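Dihydrodipicolinate synthase (Rhodopseudomonas palustris, PDB 3DZ1) probably catalyses the synthesis of 4-hydroxy-tetrahydrodipicolinate, the pyruvate-using step of lysine biosynthesis carried out by the DapA family. Local coordinates at residues A16-H21 against P56-A61; G24-V29 against E64-R69; D32-F37 against Y267-R272; V79-S84 against R92-L97; Y142-S147 against C198-L203. All coordinates share one frame; numbering follows the deposited sequence.

Contact 1: A16-H21 against P56-A61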
# COMPACT_ATOMS: atom_id res chain seq x y z
N ALA A 16 -11.39 -24.73 -8.31
CA ALA A 16 -11.09 -25.85 -7.43
C ALA A 16 -10.03 -25.65 -6.37
O ALA A 16 -8.93 -25.16 -6.65
CB ALA A 16 -10.73 -27.07 -8.28
N PRO A 17 -10.34 -26.01 -5.12
CA PRO A 17 -9.34 -25.87 -4.07
C PRO A 17 -8.44 -27.09 -4.25
O PRO A 17 -8.79 -28.01 -4.99
CB PRO A 17 -10.18 -25.98 -2.80
CG PRO A 17 -11.24 -26.95 -3.20
CD PRO A 17 -11.63 -26.45 -4.57
N THR A 18 -7.27 -27.09 -3.63
CA THR A 18 -6.39 -28.25 -3.73
C THR A 18 -6.67 -29.07 -2.48
O THR A 18 -6.42 -28.61 -1.37
CB THR A 18 -4.90 -27.83 -3.77
OG1 THR A 18 -4.65 -27.12 -4.99
CG2 THR A 18 -3.99 -29.05 -3.71
N PRO A 19 -7.23 -30.28 -2.65
CA PRO A 19 -7.56 -31.16 -1.52
C PRO A 19 -6.33 -31.69 -0.79
O PRO A 19 -5.43 -32.25 -1.41
CB PRO A 19 -8.34 -32.30 -2.19
CG PRO A 19 -8.88 -31.69 -3.44
CD PRO A 19 -7.72 -30.86 -3.91
N PHE A 20 -6.31 -31.50 0.53
CA PHE A 20 -5.20 -31.98 1.36
C PHE A 20 -5.73 -32.84 2.50
O PHE A 20 -6.89 -32.72 2.92
CB PHE A 20 -4.46 -30.82 2.03
CG PHE A 20 -3.76 -29.89 1.09
CD1 PHE A 20 -2.75 -30.35 0.25
CD2 PHE A 20 -4.09 -28.54 1.06
CE1 PHE A 20 -2.07 -29.47 -0.58
CE2 PHE A 20 -3.42 -27.66 0.23
CZ PHE A 20 -2.40 -28.12 -0.59
N HIS A 21 -4.88 -33.73 3.00
CA HIS A 21 -5.23 -34.54 4.15
C HIS A 21 -4.64 -33.72 5.29
O HIS A 21 -4.01 -32.69 5.06
CB HIS A 21 -4.59 -35.92 4.06
CG HIS A 21 -5.23 -36.82 3.05
ND1 HIS A 21 -6.56 -37.17 3.10
CD2 HIS A 21 -4.72 -37.45 1.96
CE1 HIS A 21 -6.84 -37.98 2.09
NE2 HIS A 21 -5.74 -38.17 1.39
N PRO A 56 0.65 -21.31 -3.76
CA PRO A 56 1.87 -20.79 -3.12
C PRO A 56 2.40 -21.73 -2.03
O PRO A 56 3.56 -21.62 -1.63
CB PRO A 56 1.42 -19.45 -2.56
CG PRO A 56 0.39 -19.01 -3.56
CD PRO A 56 -0.40 -20.28 -3.78
N LYS A 57 1.55 -22.64 -1.56
CA LYS A 57 1.91 -23.58 -0.50
C LYS A 57 2.40 -24.93 -1.02
O LYS A 57 2.69 -25.84 -0.24
CB LYS A 57 0.70 -23.83 0.42
CG LYS A 57 0.08 -22.56 0.98
CD LYS A 57 -1.11 -22.91 1.87
CE LYS A 57 -1.81 -21.66 2.37
NZ LYS A 57 -3.03 -22.00 3.17
N LEU A 58 2.49 -25.06 -2.34
CA LEU A 58 2.94 -26.29 -2.98
C LEU A 58 4.32 -26.05 -3.61
O LEU A 58 4.68 -24.91 -3.89
CB LEU A 58 1.97 -26.70 -4.08
CG LEU A 58 0.49 -26.84 -3.73
CD1 LEU A 58 -0.32 -27.00 -5.01
CD2 LEU A 58 0.28 -28.04 -2.81
N ASP A 59 5.09 -27.12 -3.81
CA ASP A 59 6.38 -26.96 -4.46
C ASP A 59 6.12 -27.17 -5.96
O ASP A 59 5.05 -27.65 -6.35
CB ASP A 59 7.41 -27.97 -3.93
CG ASP A 59 7.07 -29.40 -4.27
OD1 ASP A 59 6.84 -29.70 -5.46
OD2 ASP A 59 7.05 -30.24 -3.35
N ALA A 60 7.08 -26.80 -6.80
CA ALA A 60 6.93 -26.93 -8.24
C ALA A 60 6.36 -28.27 -8.71
O ALA A 60 5.39 -28.30 -9.47
CB ALA A 60 8.27 -26.67 -8.93
N ALA A 61 6.96 -29.37 -8.26
CA ALA A 61 6.51 -30.70 -8.66
C ALA A 61 5.06 -31.00 -8.25
O ALA A 61 4.31 -31.63 -9.00
CB ALA A 61 7.43 -31.76 -8.06
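T18 and L58 bring the two backbones nearest each other, yet their CA atoms stay 9.6 Å apart, so this meeting of two loops is made by side chains. The principal pair is F20 with L58. With CG of L58 anti to its own carbonyl carbon (chi1 -54°), the isobutyl end is turned toward 16-21, and its CD2 branch meets the rim of the F20 ring. CD2 is 3.5 Å from F20 CZ and equally 3.5 Å from F20 CE1; it lies in the ring plane, so the methyl meets an edge and not a face. The other branch, L58 CD1, approaches T18 OG1 more loosely, at 4.3 Å. One face of the same ring is approached from within its own segment: T18 O stands 3.3 Å above the plane, offset toward the rim, and the same oxygen accepts a hydrogen bond from K266 NZ of helix 260-271.

Both segments belong to connections that lead from strands to helices of the TIM barrel: 16-21 follows directly on strand 11-15, whereas 56-61 runs into the start of helix 60-73. The hydroxyl of T18 finds its polar partner outside the pair, in a hydrogen bond between OG1 and G53 O. L58, F20 and T18 are all buried, and across the contact they offer one another chiefly carbon; with T18 OG1 satisfied by G53, the meeting itself contributes mainly fit of shape and exclusion of water.

Contact 2: G24-V29 against E64-R69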
# COMPACT_ATOMS: atom_id res chain seq x y z
N GLY A 24 -1.07 -32.70 5.37
CA GLY A 24 -0.71 -31.75 4.33
C GLY A 24 -0.44 -32.36 2.96
O GLY A 24 -0.15 -31.63 2.01
N LYS A 25 -0.53 -33.68 2.85
CA LYS A 25 -0.29 -34.33 1.57
C LYS A 25 -1.50 -34.18 0.67
O LYS A 25 -2.65 -34.19 1.13
CB LYS A 25 0.04 -35.82 1.75
CG LYS A 25 -1.16 -36.65 2.12
CD LYS A 25 -0.76 -38.05 2.52
CE LYS A 25 -1.96 -38.78 3.05
NZ LYS A 25 -1.63 -40.14 3.51
N ILE A 26 -1.23 -34.05 -0.62
CA ILE A 26 -2.29 -33.90 -1.62
C ILE A 26 -3.22 -35.11 -1.62
O ILE A 26 -2.76 -36.26 -1.63
CB ILE A 26 -1.67 -33.70 -3.01
CG1 ILE A 26 -0.73 -32.49 -2.99
CG2 ILE A 26 -2.76 -33.52 -4.05
CD1 ILE A 26 0.11 -32.33 -4.23
N ASP A 27 -4.52 -34.85 -1.61
CA ASP A 27 -5.53 -35.90 -1.61
C ASP A 27 -6.06 -36.08 -3.03
O ASP A 27 -7.01 -35.42 -3.43
CB ASP A 27 -6.66 -35.50 -0.65
CG ASP A 27 -7.81 -36.49 -0.64
OD1 ASP A 27 -7.77 -37.49 -1.39
OD2 ASP A 27 -8.78 -36.26 0.12
N ASP A 28 -5.45 -36.99 -3.78
CA ASP A 28 -5.83 -37.25 -5.17
C ASP A 28 -7.22 -37.84 -5.37
O ASP A 28 -7.88 -37.57 -6.38
CB ASP A 28 -4.80 -38.17 -5.84
CG ASP A 28 -3.48 -37.47 -6.09
OD1 ASP A 28 -3.48 -36.40 -6.72
OD2 ASP A 28 -2.44 -38.00 -5.65
N VAL A 29 -7.67 -38.64 -4.41
CA VAL A 29 -8.99 -39.24 -4.48
C VAL A 29 -10.04 -38.13 -4.51
O VAL A 29 -11.01 -38.19 -5.27
CB VAL A 29 -9.25 -40.15 -3.26
CG1 VAL A 29 -10.62 -40.78 -3.35
CG2 VAL A 29 -8.17 -41.22 -3.17
N GLU A 64 2.51 -29.06 -10.50
CA GLU A 64 2.38 -29.71 -11.80
C GLU A 64 1.52 -30.97 -11.71
O GLU A 64 0.69 -31.23 -12.58
CB GLU A 64 3.77 -30.04 -12.35
CG GLU A 64 4.55 -28.81 -12.80
CD GLU A 64 6.03 -29.07 -13.02
OE1 GLU A 64 6.38 -30.19 -13.44
OE2 GLU A 64 6.83 -28.15 -12.78
N ALA A 65 1.71 -31.75 -10.64
CA ALA A 65 0.95 -32.98 -10.45
C ALA A 65 -0.53 -32.67 -10.23
O ALA A 65 -1.40 -33.32 -10.81
CB ALA A 65 1.50 -33.76 -9.26
N VAL A 66 -0.82 -31.68 -9.40
CA VAL A 66 -2.20 -31.31 -9.12
C VAL A 66 -2.90 -30.85 -10.40
O VAL A 66 -3.97 -31.35 -10.75
CB VAL A 66 -2.27 -30.18 -8.07
CG1 VAL A 66 -3.71 -29.74 -7.87
CG2 VAL A 66 -1.68 -30.67 -6.75
N ALA A 67 -2.28 -29.90 -11.09
CA ALA A 67 -2.84 -29.39 -12.33
C ALA A 67 -3.09 -30.54 -13.30
O ALA A 67 -4.15 -30.60 -13.94
CB ALA A 67 -1.90 -28.38 -12.96
N THR A 68 -2.13 -31.45 -13.40
CA THR A 68 -2.25 -32.60 -14.30
C THR A 68 -3.39 -33.54 -13.91
O THR A 68 -4.14 -34.01 -14.76
CB THR A 68 -0.94 -33.41 -14.36
OG1 THR A 68 0.12 -32.58 -14.82
CG2 THR A 68 -1.08 -34.58 -15.32
N ARG A 69 -3.51 -33.81 -12.61
CA ARG A 69 -4.56 -34.69 -12.12
C ARG A 69 -5.93 -34.16 -12.56
O ARG A 69 -6.77 -34.92 -13.05
CB ARG A 69 -4.52 -34.77 -10.59
CG ARG A 69 -5.47 -35.80 -9.99
CD ARG A 69 -4.81 -37.17 -9.93
NE ARG A 69 -5.72 -38.21 -9.44
CZ ARG A 69 -5.34 -39.44 -9.13
NH1 ARG A 69 -4.07 -39.79 -9.25
NH2 ARG A 69 -6.23 -40.33 -8.71
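I26 makes the first touch along 24-29, laying its CD1 3.5 Å from V66 CG2 on helix 60-73, with its other methyl, CG2, farther off at 4.1 Å from V66 CG2. D27 turns elsewhere: it is the N-cap of helix 28-40 and its OD2 is bonded to S30 OG. D28, in the first turn of that helix, then meets R69. Its CB sits over the centre of the guanidinium, 3.6 Å above the plane, and the carboxylate stacks on the same group with only 21° between the two planes. The ion pair is accordingly long, 4.0 Å from D28 OD1 to R69 NE, and purely electrostatic, because the oxygen lies well out of the guanidinium plane and no N-H points at it. The bend of R69 at chi2 (87°) turns the guanidinium across D28, and its NH2 reaches D32 OD2, one turn further along helix 28-40, in a salt bridge. Replacing R69 by a leucine would probably leave D32 without its ionic mate and uncover the D28 side chain. The contact thus ties the start of helix 28-40 to helix 60-73, whose E64 and T68 lean on helix 88-101, the next in the barrel's outer layer.

Contact 3: D32-F37 against Y267-R272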
# COMPACT_ATOMS: atom_id res chain seq x y z
N ASP A 32 -10.30 -36.17 -7.84
CA ASP A 32 -11.15 -36.85 -8.81
C ASP A 32 -12.63 -36.68 -8.44
O ASP A 32 -13.47 -36.46 -9.31
CB ASP A 32 -10.83 -38.35 -8.89
CG ASP A 32 -9.38 -38.62 -9.24
OD1 ASP A 32 -8.79 -37.87 -10.05
OD2 ASP A 32 -8.82 -39.61 -8.72
N ARG A 33 -12.92 -36.81 -7.16
CA ARG A 33 -14.29 -36.67 -6.66
C ARG A 33 -14.83 -35.27 -6.95
O ARG A 33 -15.98 -35.11 -7.37
CB ARG A 33 -14.31 -36.96 -5.16
CG ARG A 33 -15.68 -37.04 -4.54
CD ARG A 33 -15.53 -37.30 -3.05
NE ARG A 33 -14.80 -38.53 -2.80
CZ ARG A 33 -13.86 -38.67 -1.87
NH1 ARG A 33 -13.52 -37.65 -1.10
NH2 ARG A 33 -13.26 -39.85 -1.71
N LEU A 34 -14.01 -34.26 -6.70
CA LEU A 34 -14.41 -32.87 -6.97
C LEU A 34 -14.66 -32.68 -8.45
O LEU A 34 -15.67 -32.10 -8.85
CB LEU A 34 -13.31 -31.90 -6.53
CG LEU A 34 -13.30 -31.44 -5.07
CD1 LEU A 34 -12.08 -30.56 -4.82
CD2 LEU A 34 -14.58 -30.67 -4.78
N THR A 35 -13.74 -33.18 -9.27
CA THR A 35 -13.86 -33.06 -10.72
C THR A 35 -15.14 -33.70 -11.25
O THR A 35 -15.84 -33.11 -12.07
CB THR A 35 -12.65 -33.69 -11.44
OG1 THR A 35 -11.45 -33.06 -10.98
CG2 THR A 35 -12.78 -33.49 -12.94
N ASP A 36 -15.43 -34.92 -10.78
CA ASP A 36 -16.63 -35.63 -11.23
C ASP A 36 -17.86 -34.84 -10.84
O ASP A 36 -18.85 -34.78 -11.58
CB ASP A 36 -16.70 -37.02 -10.59
CG ASP A 36 -15.59 -37.94 -11.06
OD1 ASP A 36 -15.04 -37.69 -12.15
OD2 ASP A 36 -15.27 -38.90 -10.33
N PHE A 37 -17.81 -34.25 -9.65
CA PHE A 37 -18.90 -33.45 -9.12
C PHE A 37 -19.18 -32.26 -10.04
O PHE A 37 -20.32 -32.05 -10.49
CB PHE A 37 -18.55 -32.94 -7.72
CG PHE A 37 -19.54 -31.96 -7.17
CD1 PHE A 37 -20.82 -32.38 -6.81
CD2 PHE A 37 -19.22 -30.62 -7.04
CE1 PHE A 37 -21.76 -31.47 -6.34
CE2 PHE A 37 -20.16 -29.70 -6.57
CZ PHE A 37 -21.43 -30.13 -6.22
N TYR A 267 -14.68 -26.59 4.53
CA TYR A 267 -15.54 -27.16 5.56
C TYR A 267 -16.82 -27.68 4.91
O TYR A 267 -17.25 -28.81 5.16
CB TYR A 267 -15.89 -26.09 6.60
CG TYR A 267 -16.97 -26.51 7.57
CD1 TYR A 267 -16.75 -27.51 8.51
CD2 TYR A 267 -18.24 -25.91 7.53
CE1 TYR A 267 -17.76 -27.91 9.40
CE2 TYR A 267 -19.25 -26.30 8.41
CZ TYR A 267 -19.00 -27.30 9.34
OH TYR A 267 -20.00 -27.70 10.19
N VAL A 268 -17.44 -26.87 4.05
CA VAL A 268 -18.67 -27.27 3.39
C VAL A 268 -18.47 -28.39 2.36
O VAL A 268 -19.26 -29.33 2.30
CB VAL A 268 -19.34 -26.06 2.69
CG1 VAL A 268 -20.59 -26.51 1.95
CG2 VAL A 268 -19.71 -25.00 3.73
N LEU A 269 -17.42 -28.29 1.56
CA LEU A 269 -17.15 -29.31 0.55
C LEU A 269 -16.92 -30.67 1.21
O LEU A 269 -17.21 -31.71 0.62
CB LEU A 269 -15.94 -28.92 -0.30
CG LEU A 269 -16.16 -27.71 -1.22
CD1 LEU A 269 -14.85 -27.30 -1.87
CD2 LEU A 269 -17.20 -28.06 -2.28
N LYS A 270 -16.40 -30.66 2.43
CA LYS A 270 -16.17 -31.90 3.16
C LYS A 270 -17.52 -32.42 3.63
O LYS A 270 -17.83 -33.61 3.51
CB LYS A 270 -15.26 -31.65 4.37
CG LYS A 270 -15.01 -32.89 5.22
CD LYS A 270 -14.25 -32.54 6.49
CE LYS A 270 -14.16 -33.73 7.43
NZ LYS A 270 -13.64 -33.32 8.77
N LYS A 271 -18.33 -31.51 4.17
CA LYS A 271 -19.66 -31.84 4.66
C LYS A 271 -20.52 -32.38 3.51
O LYS A 271 -21.42 -33.19 3.73
CB LYS A 271 -20.30 -30.60 5.27
CG LYS A 271 -21.69 -30.81 5.83
CD LYS A 271 -22.23 -29.52 6.45
CE LYS A 271 -21.49 -29.14 7.73
NZ LYS A 271 -21.71 -30.16 8.80
N ARG A 272 -20.23 -31.93 2.29
CA ARG A 272 -20.98 -32.39 1.12
C ARG A 272 -20.43 -33.72 0.59
O ARG A 272 -20.94 -34.26 -0.39
CB ARG A 272 -20.95 -31.34 0.01
CG ARG A 272 -21.67 -30.05 0.38
CD ARG A 272 -21.89 -29.16 -0.83
NE ARG A 272 -22.89 -29.72 -1.74
CZ ARG A 272 -23.22 -29.19 -2.91
NH1 ARG A 272 -22.63 -28.08 -3.33
NH2 ARG A 272 -24.14 -29.77 -3.67
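F37 and R272 meet with their planes nearly perpendicular, 84° between ring and guanidinium, and the side chains themselves run across each other at about a right angle. The touching atom of the ring is CZ. It rests over one face of the R272 guanidinium, 3.7 Å from NH1 and again 3.7 Å from NH2, with the R272 CZ carbon at 3.9 Å from F37 CZ. Reaching out from its helix, F37 carries CG opposite the backbone N (chi1 173°), while R272 bends at chi3 (70°) to turn its flat end to the phenylalanine.

Helix 28-40 is the first outer helix of the TIM barrel; helix 260-271 belongs to the C-terminal helices that follow the eight barrel strands, as in other DapA-family enzymes. The contact therefore joins the first outer helix to a helix after the barrel strands, 230 residues apart in sequence. Nearby, the helices come to 8.8 Å between L34 CA and L269 CA, where the two leucines meet loosely through their CD2 methyls, L34 CD2 to L269 CD2 at 4.5 Å.

The guanidinium is pinned by bonds made elsewhere, NH1 to C221 O and NH2 in a salt bridge with D224 OD2. A methionine in place of R272 lacks the guanidinium, and would probably leave the C221 carbonyl and D224 without their partner and the CZ end of F37 less well covered. F37 also packs on P223 and D224 at the start of helix 223-234.

Contact 4: V79-S84 against R92-L97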
# COMPACT_ATOMS: atom_id res chain seq x y z
N VAL A 79 -10.17 -27.04 -18.67
CA VAL A 79 -9.47 -26.73 -17.43
C VAL A 79 -8.47 -25.59 -17.61
O VAL A 79 -7.62 -25.63 -18.50
CB VAL A 79 -8.73 -27.97 -16.87
CG1 VAL A 79 -7.87 -27.59 -15.68
CG2 VAL A 79 -9.74 -29.02 -16.45
N ILE A 80 -8.59 -24.58 -16.76
CA ILE A 80 -7.72 -23.41 -16.80
C ILE A 80 -6.74 -23.48 -15.64
O ILE A 80 -7.15 -23.64 -14.49
CB ILE A 80 -8.56 -22.13 -16.71
CG1 ILE A 80 -9.52 -22.06 -17.90
CG2 ILE A 80 -7.65 -20.91 -16.68
CD1 ILE A 80 -10.61 -21.04 -17.73
N VAL A 81 -5.46 -23.35 -15.93
CA VAL A 81 -4.45 -23.41 -14.87
C VAL A 81 -3.90 -22.02 -14.57
O VAL A 81 -3.49 -21.29 -15.48
CB VAL A 81 -3.28 -24.34 -15.27
CG1 VAL A 81 -2.28 -24.44 -14.12
CG2 VAL A 81 -3.82 -25.72 -15.64
N GLY A 82 -3.93 -21.64 -13.30
CA GLY A 82 -3.40 -20.34 -12.92
C GLY A 82 -1.89 -20.44 -13.02
O GLY A 82 -1.30 -21.37 -12.46
N VAL A 83 -1.26 -19.52 -13.74
CA VAL A 83 0.19 -19.55 -13.88
C VAL A 83 0.87 -18.29 -13.36
O VAL A 83 2.07 -18.11 -13.57
CB VAL A 83 0.62 -19.77 -15.35
CG1 VAL A 83 0.09 -21.10 -15.85
CG2 VAL A 83 0.12 -18.64 -16.22
N SER A 84 0.12 -17.43 -12.68
CA SER A 84 0.68 -16.21 -12.12
C SER A 84 1.90 -16.60 -11.29
O SER A 84 1.84 -17.55 -10.51
CB SER A 84 -0.35 -15.49 -11.25
OG SER A 84 -1.51 -15.17 -12.00
N ARG A 92 6.40 -19.78 -17.59
CA ARG A 92 6.51 -20.50 -18.85
C ARG A 92 6.49 -22.01 -18.63
O ARG A 92 5.82 -22.75 -19.36
CB ARG A 92 7.79 -20.11 -19.60
CG ARG A 92 7.94 -20.83 -20.93
CD ARG A 92 9.24 -20.47 -21.63
NE ARG A 92 9.46 -21.28 -22.83
CZ ARG A 92 8.76 -21.16 -23.95
NH1 ARG A 92 7.78 -20.27 -24.05
NH2 ARG A 92 9.03 -21.95 -24.99
N ARG A 93 7.24 -22.47 -17.64
CA ARG A 93 7.30 -23.89 -17.34
C ARG A 93 5.92 -24.47 -17.06
O ARG A 93 5.49 -25.42 -17.71
CB ARG A 93 8.23 -24.15 -16.15
CG ARG A 93 8.29 -25.60 -15.70
CD ARG A 93 9.20 -25.76 -14.50
NE ARG A 93 10.61 -25.54 -14.82
CZ ARG A 93 11.37 -26.40 -15.48
NH1 ARG A 93 10.87 -27.56 -15.89
NH2 ARG A 93 12.64 -26.11 -15.73
N LEU A 94 5.21 -23.88 -16.10
CA LEU A 94 3.89 -24.37 -15.73
C LEU A 94 2.86 -24.22 -16.85
O LEU A 94 1.98 -25.08 -17.00
CB LEU A 94 3.39 -23.65 -14.47
CG LEU A 94 2.07 -24.15 -13.87
CD1 LEU A 94 2.18 -25.65 -13.57
CD2 LEU A 94 1.76 -23.38 -12.60
N ALA A 95 2.96 -23.15 -17.62
CA ALA A 95 2.02 -22.93 -18.72
C ALA A 95 2.16 -23.99 -19.81
O ALA A 95 1.18 -24.61 -20.21
CB ALA A 95 2.22 -21.55 -19.31
N ARG A 96 3.39 -24.20 -20.28
CA ARG A 96 3.65 -25.18 -21.33
C ARG A 96 3.32 -26.60 -20.87
O ARG A 96 2.77 -27.40 -21.63
CB ARG A 96 5.11 -25.12 -21.77
CG ARG A 96 5.50 -23.82 -22.46
CD ARG A 96 4.67 -23.57 -23.70
NE ARG A 96 5.28 -22.57 -24.57
CZ ARG A 96 4.67 -22.01 -25.61
NH1 ARG A 96 3.42 -22.34 -25.92
NH2 ARG A 96 5.31 -21.11 -26.35
N LEU A 97 3.66 -26.90 -19.62
CA LEU A 97 3.40 -28.22 -19.05
C LEU A 97 1.90 -28.47 -19.02
O LEU A 97 1.42 -29.56 -19.39
CB LEU A 97 3.96 -28.29 -17.63
CG LEU A 97 3.75 -29.61 -16.87
CD1 LEU A 97 4.89 -29.81 -15.91
CD2 LEU A 97 2.41 -29.60 -16.14
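L94 has CG opposite its backbone N (chi1 -173°), which carries its branched end from helix 88-101 toward strand 78-82, and V83 places CG1 beside its own N (chi1 -61°), facing the helix. These two torsions bring V83 CG1 to 4.1 Å from L94 CG. The same V83 methyl settles on the helix backbone beside it, 3.9 Å from A95 CA, and reaches A95 CB at 4.1 Å. The backbones come closest here, at 6.2 Å between V83 CA and A95 CA, a spacing that the small alanine permits. L94 CD2 meanwhile stands 3.7 Å from G82 O, and V81 CG1, two residues earlier in the chain than V83, touches L94 CG at 4.4 Å.

Strand 78-82, helix 88-101 and strand 105-108 form one beta-alpha-beta unit of the barrel, and the contact packs the helix on the end of the strand that precedes it. The unit closes through the same residues: V83 also touches V106 and I108, and A95 touches V106, so both strands meet the helix. G82 has no side chain, and a CB at its position would point away from the helix. On its other flank L94 touches E64 of helix 60-73.

Contact 5: Y142-S147 against C198-L203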
# COMPACT_ATOMS: atom_id res chain seq x y z
N TYR A 142 -8.64 -8.38 -10.28
CA TYR A 142 -9.14 -8.50 -8.91
C TYR A 142 -8.41 -7.53 -7.98
O TYR A 142 -7.58 -7.93 -7.16
CB TYR A 142 -8.91 -9.94 -8.46
CG TYR A 142 -9.58 -10.39 -7.18
CD1 TYR A 142 -10.65 -9.67 -6.63
CD2 TYR A 142 -9.19 -11.57 -6.56
CE1 TYR A 142 -11.30 -10.14 -5.49
CE2 TYR A 142 -9.84 -12.04 -5.42
CZ TYR A 142 -10.89 -11.32 -4.89
OH TYR A 142 -11.53 -11.80 -3.77
N PRO A 143 -8.71 -6.22 -8.10
CA PRO A 143 -8.10 -5.16 -7.29
C PRO A 143 -8.14 -5.40 -5.79
O PRO A 143 -7.17 -5.12 -5.08
CB PRO A 143 -8.92 -3.93 -7.68
CG PRO A 143 -9.34 -4.21 -9.08
CD PRO A 143 -9.72 -5.67 -9.02
N LEU A 144 -9.26 -5.91 -5.29
CA LEU A 144 -9.41 -6.15 -3.86
C LEU A 144 -8.23 -6.88 -3.23
O LEU A 144 -7.79 -6.52 -2.14
CB LEU A 144 -10.69 -6.96 -3.59
CG LEU A 144 -10.94 -7.21 -2.11
CD1 LEU A 144 -11.27 -5.89 -1.43
CD2 LEU A 144 -12.08 -8.20 -1.92
N THR A 145 -7.71 -7.89 -3.91
CA THR A 145 -6.60 -8.66 -3.36
C THR A 145 -5.26 -8.41 -4.04
O THR A 145 -4.20 -8.61 -3.43
CB THR A 145 -6.89 -10.18 -3.44
OG1 THR A 145 -6.94 -10.57 -4.81
CG2 THR A 145 -8.22 -10.50 -2.77
N LEU A 146 -5.30 -7.97 -5.29
CA LEU A 146 -4.08 -7.73 -6.04
C LEU A 146 -3.62 -6.28 -6.11
O LEU A 146 -2.53 -5.99 -6.62
CB LEU A 146 -4.25 -8.30 -7.45
CG LEU A 146 -4.69 -9.77 -7.47
CD1 LEU A 146 -4.87 -10.23 -8.90
CD2 LEU A 146 -3.65 -10.63 -6.76
N SER A 147 -4.44 -5.36 -5.60
CA SER A 147 -4.12 -3.94 -5.58
C SER A 147 -4.18 -3.25 -6.94
O SER A 147 -4.67 -2.13 -7.05
CB SER A 147 -2.73 -3.72 -4.97
OG SER A 147 -2.65 -4.30 -3.68
N CYS A 198 -17.36 -13.86 -14.19
CA CYS A 198 -17.22 -13.08 -12.97
C CYS A 198 -16.83 -13.81 -11.71
O CYS A 198 -17.16 -14.98 -11.51
CB CYS A 198 -18.51 -12.29 -12.75
SG CYS A 198 -18.91 -11.26 -14.18
N GLY A 199 -16.11 -13.08 -10.86
CA GLY A 199 -15.65 -13.63 -9.60
C GLY A 199 -16.03 -12.80 -8.39
O GLY A 199 -17.19 -12.47 -8.18
N ASN A 200 -15.02 -12.45 -7.60
CA ASN A 200 -15.22 -11.69 -6.36
C ASN A 200 -16.26 -12.40 -5.50
O ASN A 200 -17.20 -11.78 -5.00
CB ASN A 200 -15.66 -10.25 -6.64
CG ASN A 200 -15.66 -9.39 -5.38
OD1 ASN A 200 -14.85 -9.60 -4.49
ND2 ASN A 200 -16.56 -8.42 -5.32
N GLY A 201 -16.08 -13.71 -5.35
CA GLY A 201 -16.97 -14.52 -4.54
C GLY A 201 -18.40 -14.64 -5.01
O GLY A 201 -19.24 -15.20 -4.30
N GLY A 202 -18.70 -14.10 -6.18
CA GLY A 202 -20.05 -14.14 -6.71
C GLY A 202 -20.96 -13.13 -6.04
O GLY A 202 -22.19 -13.20 -6.16
N LEU A 203 -20.36 -12.17 -5.34
CA LEU A 203 -21.12 -11.16 -4.61
C LEU A 203 -22.09 -10.37 -5.48
O LEU A 203 -23.13 -9.93 -5.00
CB LEU A 203 -20.14 -10.21 -3.90
CG LEU A 203 -20.67 -9.38 -2.73
CD1 LEU A 203 -21.07 -10.29 -1.58
CD2 LEU A 203 -19.58 -8.41 -2.28
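N200 meets Y142 in a loose, non-bonded polar-to-aromatic contact between the short helix 143-146, with its N-cap residue, and the loop after strand 195-198. The first segment directly follows strand 137-141, so both stand at the C-terminal end of the barrel, where the active site of TIM-barrel enzymes lies. The contact is small, burying 94 Å² in all. N200 OD1 approaches the Y142 ring obliquely, 3.7 Å from CE1 and 4.0 Å from Y142 OH, with the amide plane turned 61° against the ring, and the two side chains run at about a right angle. L144 adds its CD2 methyl, 4.0 Å from the same N200 OD1, so the oxygen faces both the ring and the methyl, which lie side by side.

Neither CB points at the other segment; it is CG opposite the backbone N in both (chi1 -168° in Y142, -171° in N200) that carries ring and amide toward each other. One face of the ring is covered by T145 CB, 4.0 Å above the plane, and the Y142 carbonyl takes the N-H groups of L146 and T145, holding the short helix. Across from it, the N200 backbone N is bonded to the E171 carboxylate, and G202 N to G199 O at 3.0 Å.

L144 lies near the interface, touching W173 of the third subunit, while N200 leans on W173 and H256 of its own chain. Since OD1 faces carbon atoms across the contact, this meeting contributes dispersion and weak electrostatics, and N200 is probably fixed mainly by the bond from its backbone N to E171 and the packing around its amide.

How the contacts relate
Contacts 1, 2 and 3 form a linked cluster round helix 28-40. Contacts 1 and 2 touch by a probable hydrogen bond, P19 O to D27 N at 2.8 Å. Contacts 2 and 3 share helix 28-40 and meet where R69 NH2 lies 2.7 Å from D32 OD2, while contact 3 abuts contact 1 through P19 CG and L34 CD1 at 3.7 Å. Contact 4 joins from the other side of helix 60-73, E64 CG being 4.0 Å from L94 CD1. Contact 5 stands apart, its centre about 26 Å from that of contact 2. The side chain of M217, a predicted pyruvate site, is about 9 Å from G82 and about 10 Å from the Y142 side chain.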